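Local coordinates for protein MstE (Scytonema sp. PCC 10023, PDB 6SBF) that is a monodomain class II terpene cyclase that assembles complex isoprenoid scaffolds, probably on the route to merosterols, at residues Ile313-Asp318 with Asn322-Trp327; Ile147-Glu152 with Gly209-Asp214; Phe48-Ala53 with Lys337-Ser342. The protein carries 1 engineered substitution. All blocks are in the same frame, centred on the assembly; numbering follows the deposited sequence. Where two conformers were deposited one is given.

Contact 1 sits between the other two and touches both. Its centre is about 12 Å from that of contact 2, and they meet through two probable hydrogen bonds, one from Tyr210 OH to Asp318 O at 2.8 Å and one from Asn322 ND2 to Gly209 O. Contact 3, centred about 14 Å from contact 1, joins it through the backbone, where Gly341 N lies 2.8 Å from Ile313 O. Contacts 2 and 3 do not touch, although their nearest atoms are about 4 Å apart. In sequence, contacts 1 and 2 follow one another inside the long loop closed by contact 3. The crystal is of the apo enzyme, so no ligand marks the active site.

Contact 1: residues Ile313-Asp318 with Asn322-Trp327; sequences IPYPFD and NQFPHW
Where Tyr315 and Phe324 meet, both segments run as irregular loop, brought closest at Pro314 and Phe324, whose CA atoms are 8.3 Å apart; a type I turn from Tyr315 to Asp318, with Pro316 suited to its second position, bends 313-318 back. Tyr315 CE1 lies 3.8 Å from Phe324 CZ, which comes in at the edge of the tyrosine ring, near its plane. The two ring planes are inclined at 59°. Phe324 gets there because its CG is anti to the backbone N (chi1 -175°), which carries the ring across toward Tyr315 and Asp318. This excursion between strands 311-313 and 328-329, the outer strands of a small mixed sheet, is thus folded against its own start. Trp327, just before the second strand, offers a broad face: Phe324 CD2 rests over the centre of its ring system, 3.5 Å above the plane. The far rim of the indole meets 313-318 edge-on, Trp327 CZ3 3.6 Å from Ile313 O and CH2 3.6 Å from Pro314 CA and 3.9 Å from Pro314 CG. Asp318 OD2 rests 3.8 Å from Phe324 CB, while OD1 accepts from Asn320 N, as in an Asx turn, which fixes the carboxylate and suits aspartate here.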
loop_
_atom_site.group_PDB
_atom_site.type_symbol
_atom_site.label_atom_id
_atom_site.label_comp_id
_atom_site.label_asym_id
_atom_site.label_seq_id
_atom_site.Cartn_x
_atom_site.Cartn_y
_atom_site.Cartn_z
ATOM N N ILE A 313 -8.108 -4.490 -11.780
ATOM C CA ILE A 313 -8.820 -3.458 -12.527
ATOM C C ILE A 313 -10.257 -3.940 -12.646
ATOM O O ILE A 313 -10.630 -4.650 -13.581
ATOM C CB ILE A 313 -8.186 -3.223 -13.885
ATOM C CG1 ILE A 313 -6.675 -2.962 -13.759
ATOM C CG2 ILE A 313 -8.973 -2.091 -14.529
ATOM C CD1 ILE A 313 -6.255 -1.833 -12.767
ATOM N N PRO A 314 -11.160 -3.547 -11.706
ATOM C CA PRO A 314 -12.555 -3.913 -11.862
ATOM C C PRO A 314 -13.139 -3.172 -13.052
ATOM O O PRO A 314 -12.633 -2.138 -13.456
ATOM C CB PRO A 314 -13.222 -3.408 -10.584
ATOM C CG PRO A 314 -12.045 -3.221 -9.604
ATOM C CD PRO A 314 -10.951 -2.718 -10.519
ATOM N N TYR A 315 -14.238 -3.703 -13.573
ATOM C CA TYR A 315 -15.033 -2.901 -14.520
ATOM C C TYR A 315 -15.430 -1.598 -13.836
ATOM O O TYR A 315 -15.665 -1.559 -12.614
ATOM C CB TYR A 315 -16.261 -3.683 -14.982
ATOM C CG TYR A 315 -15.962 -4.759 -15.985
ATOM C CD1 TYR A 315 -15.632 -6.036 -15.590
ATOM C CD2 TYR A 315 -15.961 -4.481 -17.338
ATOM C CE1 TYR A 315 -15.324 -7.031 -16.502
ATOM C CE2 TYR A 315 -15.656 -5.462 -18.264
ATOM C CZ TYR A 315 -15.357 -6.754 -17.847
ATOM O OH TYR A 315 -15.067 -7.732 -18.765
ATOM N N PRO A 316 -15.536 -0.491 -14.597
ATOM C CA PRO A 316 -15.840 0.813 -14.020
ATOM C C PRO A 316 -17.134 0.861 -13.210
ATOM O O PRO A 316 -17.238 1.693 -12.301
ATOM C CB PRO A 316 -15.841 1.845 -15.158
ATOM C CG PRO A 316 -15.250 1.103 -16.290
ATOM C CD PRO A 316 -15.295 -0.390 -16.043
ATOM N N PHE A 317 -18.084 -0.028 -13.508
ATOM C CA PHE A 317 -19.423 0.031 -12.904
ATOM C C PHE A 317 -19.433 -0.783 -11.628
ATOM O O PHE A 317 -20.494 -0.797 -10.946
ATOM C CB PHE A 317 -20.460 -0.529 -13.907
ATOM C CG PHE A 317 -20.209 -1.927 -14.459
ATOM C CD1 PHE A 317 -20.376 -3.046 -13.653
ATOM C CD2 PHE A 317 -19.763 -2.116 -15.782
ATOM C CE1 PHE A 317 -20.115 -4.325 -14.155
ATOM C CE2 PHE A 317 -19.462 -3.376 -16.270
ATOM C CZ PHE A 317 -19.654 -4.486 -15.449
ATOM N N ASP A 318 -18.372 -1.555 -11.393
ATOM C CA ASP A 318 -18.396 -2.625 -10.370
ATOM C C ASP A 318 -18.099 -2.055 -8.976
ATOM O O ASP A 318 -16.943 -1.764 -8.694
ATOM C CB ASP A 318 -17.407 -3.722 -10.718
ATOM C CG ASP A 318 -17.630 -4.940 -9.837
ATOM O OD1 ASP A 318 -18.523 -4.864 -8.918
ATOM O OD2 ASP A 318 -16.869 -5.934 -10.022
ATOM N N ASN A 322 -14.807 -7.667 -4.707
ATOM C CA ASN A 322 -14.575 -8.892 -3.902
ATOM C C ASN A 322 -15.662 -9.956 -4.195
ATOM O O ASN A 322 -15.524 -11.044 -3.676
ATOM C CB ASN A 322 -14.541 -8.498 -2.435
ATOM C CG ASN A 322 -13.382 -7.542 -2.155
ATOM O OD1 ASN A 322 -12.255 -7.964 -2.260
ATOM N ND2 ASN A 322 -13.704 -6.288 -1.877
ATOM N N GLN A 323 -16.685 -9.559 -4.952
ATOM C CA GLN A 323 -17.774 -10.463 -5.399
ATOM C C GLN A 323 -17.655 -10.719 -6.906
ATOM O O GLN A 323 -18.615 -11.185 -7.473
ATOM C CB GLN A 323 -19.139 -9.885 -4.982
ATOM C CG GLN A 323 -19.414 -10.029 -3.488
ATOM C CD GLN A 323 -20.740 -9.414 -3.089
ATOM O OE1 GLN A 323 -20.969 -8.208 -3.211
ATOM N NE2 GLN A 323 -21.632 -10.248 -2.599
ATOM N N PHE A 324 -16.508 -10.420 -7.525
ATOM C CA PHE A 324 -16.249 -10.696 -8.959
ATOM C C PHE A 324 -15.388 -11.940 -9.059
ATOM O O PHE A 324 -14.230 -11.970 -8.637
ATOM C CB PHE A 324 -15.529 -9.493 -9.554
ATOM C CG PHE A 324 -15.279 -9.549 -11.040
ATOM C CD1 PHE A 324 -16.275 -9.226 -11.950
ATOM C CD2 PHE A 324 -14.051 -9.929 -11.525
ATOM C CE1 PHE A 324 -16.012 -9.240 -13.314
ATOM C CE2 PHE A 324 -13.764 -9.909 -12.874
ATOM C CZ PHE A 324 -14.763 -9.617 -13.773
ATOM N N PRO A 325 -15.960 -13.056 -9.573
ATOM C CA PRO A 325 -15.227 -14.321 -9.496
ATOM C C PRO A 325 -14.332 -14.589 -10.688
ATOM O O PRO A 325 -13.691 -15.638 -10.682
ATOM C CB PRO A 325 -16.347 -15.354 -9.403
ATOM C CG PRO A 325 -17.490 -14.733 -10.172
ATOM C CD PRO A 325 -17.396 -13.257 -9.860
ATOM N N HIS A 326 -14.301 -13.592 -11.613
ATOM C CA HIS A 326 -13.769 -13.806 -12.969
ATOM C C HIS A 326 -12.338 -13.344 -13.183
ATOM O O HIS A 326 -11.851 -13.356 -14.334
ATOM C CB HIS A 326 -14.702 -13.155 -14.005
ATOM C CG HIS A 326 -16.144 -13.478 -13.854
ATOM N ND1 HIS A 326 -16.658 -14.746 -14.044
ATOM C CD2 HIS A 326 -17.181 -12.671 -13.528
ATOM C CE1 HIS A 326 -17.962 -14.693 -13.852
ATOM N NE2 HIS A 326 -18.334 -13.422 -13.542
ATOM N N TRP A 327 -11.658 -12.908 -12.171
ATOM C CA TRP A 327 -10.315 -12.315 -12.289
ATOM C C TRP A 327 -9.421 -13.250 -13.073
ATOM O O TRP A 327 -9.366 -14.458 -12.765
ATOM C CB TRP A 327 -9.643 -11.991 -10.947
ATOM C CG TRP A 327 -10.417 -11.038 -10.103
ATOM C CD1 TRP A 327 -11.091 -11.265 -8.937
ATOM C CD2 TRP A 327 -10.575 -9.650 -10.383
ATOM N NE1 TRP A 327 -11.693 -10.109 -8.525
ATOM C CE2 TRP A 327 -11.398 -9.110 -9.384
ATOM C CE3 TRP A 327 -10.103 -8.811 -11.412
ATOM C CZ2 TRP A 327 -11.819 -7.800 -9.391
ATOM C CZ3 TRP A 327 -10.564 -7.529 -11.438
ATOM C CH2 TRP A 327 -11.374 -7.025 -10.427
#

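Contact 2: residues Ile147-Glu152 with Gly209-Asp214; sequences IATFAE and GYWWSD
Trp211 reaches across to Thr149 and Phe150, and Tyr210 before it packs on its face. Gly209 leads into Tyr210, whose ring is stacked on His176; Tyr210 CD2 also lies over the centre of the Trp211 ring system, 3.5 Å above its plane, backing the indole from one face. Trp211 itself turns its edge to the first segment. With CG anti to the carbonyl carbon (chi1 -62°), it presents NE1 to Thr149 OG1 at 2.9 Å, in a nearly straight bond of 167° that lies within 8° of the indole plane. Threonine suits the place because its hydroxyl also bonds His176 ND1, so one oxygen links two aromatic groups, while its methyl CG2 lies against a face of the Phe150 ring. Further along the indole rim, CZ2 packs 3.9 Å from Phe150 CE2. Trp212 next turns to Tyr217 and Phe266, and Asp214 touches helix 265-275 just before helix 215-229 starts. Both segments lie in loops between helices of this alpha6-alpha6 barrel protein, and 209-214 follows closely on a sequence (Q-x3-G-x-W) that fits the QW motif of squalene-hopene cyclases.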
loop_
_atom_site.group_PDB
_atom_site.type_symbol
_atom_site.label_atom_id
_atom_site.label_comp_id
_atom_site.label_asym_id
_atom_site.label_seq_id
_atom_site.Cartn_x
_atom_site.Cartn_y
_atom_site.Cartn_z
ATOM N N ILE A 147 -13.602 7.805 1.233
ATOM C CA ILE A 147 -13.014 8.576 0.149
ATOM C C ILE A 147 -12.991 7.751 -1.133
ATOM O O ILE A 147 -12.688 6.536 -1.098
ATOM C CB ILE A 147 -11.652 9.120 0.570
ATOM C CG1 ILE A 147 -11.269 10.311 -0.278
ATOM C CG2 ILE A 147 -10.674 8.051 0.535
ATOM C CD1 ILE A 147 -10.308 11.222 0.426
ATOM N N ALA A 148 -13.326 8.417 -2.224
ATOM C CA ALA A 148 -13.315 7.831 -3.580
ATOM C C ALA A 148 -11.944 8.071 -4.240
ATOM O O ALA A 148 -11.364 9.134 -4.092
ATOM C CB ALA A 148 -14.410 8.374 -4.437
ATOM N N THR A 149 -11.499 7.133 -5.053
ATOM C CA THR A 149 -10.211 7.250 -5.760
ATOM C C THR A 149 -10.290 8.375 -6.787
ATOM O O THR A 149 -9.379 9.236 -6.858
ATOM C CB THR A 149 -9.836 5.942 -6.451
ATOM O OG1 THR A 149 -9.640 4.918 -5.476
ATOM C CG2 THR A 149 -8.553 6.057 -7.241
ATOM N N PHE A 150 -11.296 8.355 -7.639
ATOM C CA PHE A 150 -11.386 9.248 -8.801
ATOM C C PHE A 150 -12.666 10.058 -8.769
ATOM O O PHE A 150 -13.715 9.583 -8.322
ATOM C CB PHE A 150 -11.478 8.430 -10.079
ATOM C CG PHE A 150 -10.225 7.702 -10.462
ATOM C CD1 PHE A 150 -9.065 8.392 -10.781
ATOM C CD2 PHE A 150 -10.198 6.320 -10.502
ATOM C CE1 PHE A 150 -7.929 7.712 -11.149
ATOM C CE2 PHE A 150 -9.041 5.644 -10.840
ATOM C CZ PHE A 150 -7.915 6.343 -11.198
ATOM N N ALA A 151 -12.607 11.258 -9.318
ATOM C CA ALA A 151 -13.764 12.048 -9.748
ATOM C C ALA A 151 -14.155 11.572 -11.150
ATOM O O ALA A 151 -13.258 11.420 -12.030
ATOM C CB ALA A 151 -13.407 13.503 -9.763
ATOM N N GLU A 152 -15.445 11.395 -11.341
ATOM C CA GLU A 152 -15.965 10.746 -12.554
ATOM C C GLU A 152 -15.488 11.453 -13.829
ATOM O O GLU A 152 -15.080 10.752 -14.789
ATOM C CB GLU A 152 -17.491 10.721 -12.481
ATOM C CG GLU A 152 -18.115 9.973 -13.637
ATOM C CD GLU A 152 -19.577 9.594 -13.514
ATOM O OE1 GLU A 152 -20.136 9.048 -14.483
ATOM O OE2 GLU A 152 -20.135 9.811 -12.444
ATOM N N GLY A 209 -10.479 -4.518 0.395
ATOM C CA GLY A 209 -10.164 -3.375 -0.454
ATOM C C GLY A 209 -10.872 -3.413 -1.802
ATOM O O GLY A 209 -11.555 -4.382 -2.151
ATOM N N TYR A 210 -10.695 -2.369 -2.567
ATOM C CA TYR A 210 -11.261 -2.224 -3.900
ATOM C C TYR A 210 -10.230 -2.653 -4.944
ATOM O O TYR A 210 -10.484 -3.643 -5.712
ATOM C CB TYR A 210 -11.754 -0.791 -4.123
ATOM C CG TYR A 210 -12.508 -0.656 -5.425
ATOM C CD1 TYR A 210 -13.849 -0.999 -5.490
ATOM C CD2 TYR A 210 -11.881 -0.234 -6.587
ATOM C CE1 TYR A 210 -14.540 -0.897 -6.686
ATOM C CE2 TYR A 210 -12.565 -0.141 -7.792
ATOM C CZ TYR A 210 -13.895 -0.493 -7.833
ATOM O OH TYR A 210 -14.557 -0.436 -9.026
ATOM N N TRP A 211 -9.067 -2.006 -4.953
ATOM C CA TRP A 211 -8.069 -2.221 -6.034
ATOM C C TRP A 211 -7.130 -3.395 -5.783
ATOM O O TRP A 211 -6.337 -3.726 -6.641
ATOM C CB TRP A 211 -7.246 -0.956 -6.191
ATOM C CG TRP A 211 -8.005 0.261 -6.587
ATOM C CD1 TRP A 211 -8.320 1.322 -5.786
ATOM C CD2 TRP A 211 -8.547 0.566 -7.881
ATOM N NE1 TRP A 211 -9.032 2.260 -6.477
ATOM C CE2 TRP A 211 -9.193 1.808 -7.780
ATOM C CE3 TRP A 211 -8.609 -0.102 -9.112
ATOM C CZ2 TRP A 211 -9.844 2.406 -8.845
ATOM C CZ3 TRP A 211 -9.252 0.497 -10.165
ATOM C CH2 TRP A 211 -9.878 1.732 -10.053
ATOM N N TRP A 212 -7.126 -3.977 -4.614
ATOM C CA TRP A 212 -6.154 -5.002 -4.237
ATOM C C TRP A 212 -6.812 -6.328 -4.002
ATOM O O TRP A 212 -7.859 -6.398 -3.341
ATOM C CB TRP A 212 -5.419 -4.585 -2.954
ATOM C CG TRP A 212 -4.670 -3.296 -3.108
ATOM C CD1 TRP A 212 -5.168 -2.071 -2.830
ATOM C CD2 TRP A 212 -3.428 -3.083 -3.813
ATOM N NE1 TRP A 212 -4.308 -1.106 -3.206
ATOM C CE2 TRP A 212 -3.226 -1.705 -3.820
ATOM C CE3 TRP A 212 -2.494 -3.920 -4.404
ATOM C CZ2 TRP A 212 -2.085 -1.142 -4.379
ATOM C CZ3 TRP A 212 -1.404 -3.371 -5.024
ATOM C CH2 TRP A 212 -1.172 -1.993 -4.950
ATOM N N SER A 213 -6.128 -7.373 -4.415
ATOM C CA SER A 213 -6.569 -8.751 -4.162
ATOM C C SER A 213 -6.380 -9.094 -2.685
ATOM O O SER A 213 -7.150 -9.886 -2.117
ATOM C CB SER A 213 -5.697 -9.691 -5.026
ATOM O OG SER A 213 -5.856 -9.545 -6.422
ATOM N N ASP A 214 -5.288 -8.592 -2.086
ATOM C CA ASP A 214 -4.854 -9.107 -0.772
ATOM C C ASP A 214 -5.453 -8.236 0.331
ATOM O O ASP A 214 -4.996 -7.054 0.550
ATOM C CB ASP A 214 -3.339 -9.127 -0.706
ATOM C CG ASP A 214 -2.729 -10.084 -1.713
ATOM O OD1 ASP A 214 -3.122 -11.268 -1.693
ATOM O OD2 ASP A 214 -1.871 -9.673 -2.515
#

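Contact 3: residues Phe48-Ala53 with Lys337-Ser342; sequences FNFPQA and KRFEGS
One face of the Phe339 ring receives the edge of Phe50, whose CD1 stands 3.6 Å above the plane and over its centre, while the rim of the Phe339 ring meets Pro51 and, more obliquely, Ala53. The two phenyl rings form a T-shaped pair, with centroids 5.1 Å apart and planes at 71°. At the rim, Phe339 CZ is 3.6 Å from Pro51 CD, and Pro51 O lies at the edge in the ring plane; Ala53 CB is 3.9 Å from Phe339 CE2. Phenylalanine suits this place: its face takes the edge of Phe50, and its bare, apolar CZ can come up against Pro51 CD. With chi1 at -67° the ring extends from a CB aimed at segment 48-53, which turns one face to Phe50 and CZ to Pro51. Replacing Phe339 by an alanine would probably leave the edge of Phe50 without the face it meets and open a gap beside Pro51 and Ala53. Phe339 is also stacked with Tyr330, and Phe50 meets Tyr101 edge-to-face, so the pair belongs to a larger aromatic cluster. Each partner begins a type II turn. In that from Phe339 to Ser342, Gly341 has the positive phi (79°) needed at the third position, and Ser342 N bonds Phe339 O at 2.9 Å. On the side of the turn away from Phe50, Arg338 NE reaches Glu340 OE2 at 2.7 Å in a salt bridge, the carboxylate oxygen lying near the guanidinium plane but being met from above its own plane. The contact lies at the surface and packs a beta hairpin near the N-terminus, strands 47-50 and 55-57, against the turn leading into strand 342-344, the middle strand of a small three-stranded mixed sheet that accompanies the helical barrel.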
loop_
_atom_site.group_PDB
_atom_site.type_symbol
_atom_site.label_atom_id
_atom_site.label_comp_id
_atom_site.label_asym_id
_atom_site.label_seq_id
_atom_site.Cartn_x
_atom_site.Cartn_y
_atom_site.Cartn_z
ATOM N N PHE A 48 4.530 -1.185 -12.244
ATOM C CA PHE A 48 3.245 -1.482 -12.887
ATOM C C PHE A 48 3.262 -1.012 -14.328
ATOM O O PHE A 48 3.987 -0.085 -14.692
ATOM C CB PHE A 48 2.040 -0.950 -12.117
ATOM C CG PHE A 48 1.920 -1.491 -10.706
ATOM C CD1 PHE A 48 1.284 -2.702 -10.472
ATOM C CD2 PHE A 48 2.459 -0.794 -9.624
ATOM C CE1 PHE A 48 1.213 -3.205 -9.178
ATOM C CE2 PHE A 48 2.366 -1.331 -8.351
ATOM C CZ PHE A 48 1.723 -2.520 -8.124
ATOM N N ASN A 49 2.432 -1.652 -15.152
ATOM C CA ASN A 49 2.400 -1.284 -16.579
ATOM C C ASN A 49 1.037 -1.610 -17.159
ATOM O O ASN A 49 0.547 -2.773 -16.967
ATOM C CB ASN A 49 3.495 -2.016 -17.355
ATOM C CG ASN A 49 3.730 -1.490 -18.750
ATOM O OD1 ASN A 49 3.216 -0.459 -19.154
ATOM N ND2 ASN A 49 4.455 -2.272 -19.501
ATOM N N PHE A 50 0.479 -0.632 -17.853
ATOM C CA PHE A 50 -0.714 -0.833 -18.703
ATOM C C PHE A 50 -0.232 -0.679 -20.135
ATOM O O PHE A 50 -0.293 0.417 -20.703
ATOM C CB PHE A 50 -1.774 0.195 -18.373
ATOM C CG PHE A 50 -2.372 0.043 -17.011
ATOM C CD1 PHE A 50 -3.460 -0.761 -16.797
ATOM C CD2 PHE A 50 -1.820 0.702 -15.925
ATOM C CE1 PHE A 50 -3.998 -0.898 -15.519
ATOM C CE2 PHE A 50 -2.374 0.621 -14.655
ATOM C CZ PHE A 50 -3.453 -0.200 -14.479
ATOM N N PRO A 51 0.303 -1.733 -20.754
ATOM C CA PRO A 51 0.908 -1.612 -22.078
ATOM C C PRO A 51 -0.048 -1.086 -23.138
ATOM O O PRO A 51 -1.198 -1.512 -23.174
ATOM C CB PRO A 51 1.434 -2.995 -22.396
ATOM C CG PRO A 51 1.082 -3.886 -21.289
ATOM C CD PRO A 51 0.403 -3.080 -20.218
ATOM N N GLN A 52 0.496 -0.163 -23.932
ATOM C CA GLN A 52 -0.155 0.447 -25.123
ATOM C C GLN A 52 -1.356 1.225 -24.609
ATOM O O GLN A 52 -2.215 1.534 -25.360
ATOM C CB GLN A 52 -0.482 -0.587 -26.204
ATOM C CG GLN A 52 0.684 -1.472 -26.606
ATOM C CD GLN A 52 0.379 -2.162 -27.920
ATOM O OE1 GLN A 52 -0.740 -2.618 -28.174
ATOM N NE2 GLN A 52 1.382 -2.256 -28.779
ATOM N N ALA A 53 -1.340 1.604 -23.333
ATOM C CA ALA A 53 -2.447 2.367 -22.726
ATOM C C ALA A 53 -1.811 3.382 -21.785
ATOM O O ALA A 53 -1.067 4.282 -22.196
ATOM C CB ALA A 53 -3.430 1.427 -22.035
ATOM N N LYS A 337 -7.218 -9.312 -25.294
ATOM C CA LYS A 337 -7.413 -9.017 -23.853
ATOM C C LYS A 337 -7.702 -7.545 -23.570
ATOM O O LYS A 337 -7.467 -6.672 -24.377
ATOM C CB LYS A 337 -6.204 -9.520 -23.063
ATOM C CG LYS A 337 -4.837 -8.917 -23.388
ATOM C CD LYS A 337 -3.784 -10.006 -23.233
ATOM C CE LYS A 337 -2.340 -9.592 -23.080
ATOM N NZ LYS A 337 -1.633 -10.589 -22.226
ATOM N N ARG A 338 -8.192 -7.315 -22.372
ATOM C CA ARG A 338 -8.541 -5.967 -21.895
ATOM C C ARG A 338 -8.094 -5.920 -20.460
ATOM O O ARG A 338 -7.934 -6.995 -19.833
ATOM C CB ARG A 338 -10.039 -5.679 -21.969
ATOM C CG ARG A 338 -10.922 -6.688 -21.242
ATOM C CD ARG A 338 -12.385 -6.453 -21.549
ATOM N NE ARG A 338 -12.758 -5.079 -21.201
ATOM C CZ ARG A 338 -13.785 -4.423 -21.723
ATOM N NH1 ARG A 338 -14.022 -3.173 -21.357
ATOM N NH2 ARG A 338 -14.582 -5.025 -22.591
ATOM N N PHE A 339 -7.987 -4.731 -19.938
ATOM C CA PHE A 339 -7.592 -4.621 -18.526
ATOM C C PHE A 339 -8.755 -4.900 -17.574
ATOM O O PHE A 339 -8.483 -5.442 -16.480
ATOM C CB PHE A 339 -6.949 -3.267 -18.273
ATOM C CG PHE A 339 -5.639 -3.129 -18.986
ATOM C CD1 PHE A 339 -4.514 -3.847 -18.568
ATOM C CD2 PHE A 339 -5.528 -2.274 -20.061
ATOM C CE1 PHE A 339 -3.285 -3.654 -19.194
ATOM C CE2 PHE A 339 -4.315 -2.150 -20.729
ATOM C CZ PHE A 339 -3.204 -2.852 -20.313
ATOM N N GLU A 340 -9.983 -4.562 -17.962
ATOM C CA GLU A 340 -11.131 -4.735 -17.063
ATOM C C GLU A 340 -11.286 -6.221 -16.787
ATOM O O GLU A 340 -11.288 -7.030 -17.727
ATOM C CB GLU A 340 -12.418 -4.141 -17.606
ATOM C CG GLU A 340 -12.329 -2.651 -17.850
ATOM C CD GLU A 340 -11.695 -2.231 -19.170
ATOM O OE1 GLU A 340 -11.493 -1.034 -19.306
ATOM O OE2 GLU A 340 -11.346 -3.087 -20.021
ATOM N N GLY A 341 -11.404 -6.538 -15.506
ATOM C CA GLY A 341 -11.510 -7.905 -15.019
ATOM C C GLY A 341 -10.195 -8.612 -14.951
ATOM O O GLY A 341 -10.196 -9.821 -14.702
ATOM N N SER A 342 -9.094 -7.880 -15.046
ATOM C CA SER A 342 -7.749 -8.486 -14.956
ATOM C C SER A 342 -6.931 -7.904 -13.801
ATOM O O SER A 342 -7.344 -6.883 -13.221
ATOM C CB SER A 342 -7.026 -8.346 -16.264
ATOM O OG SER A 342 -6.383 -7.084 -16.326
#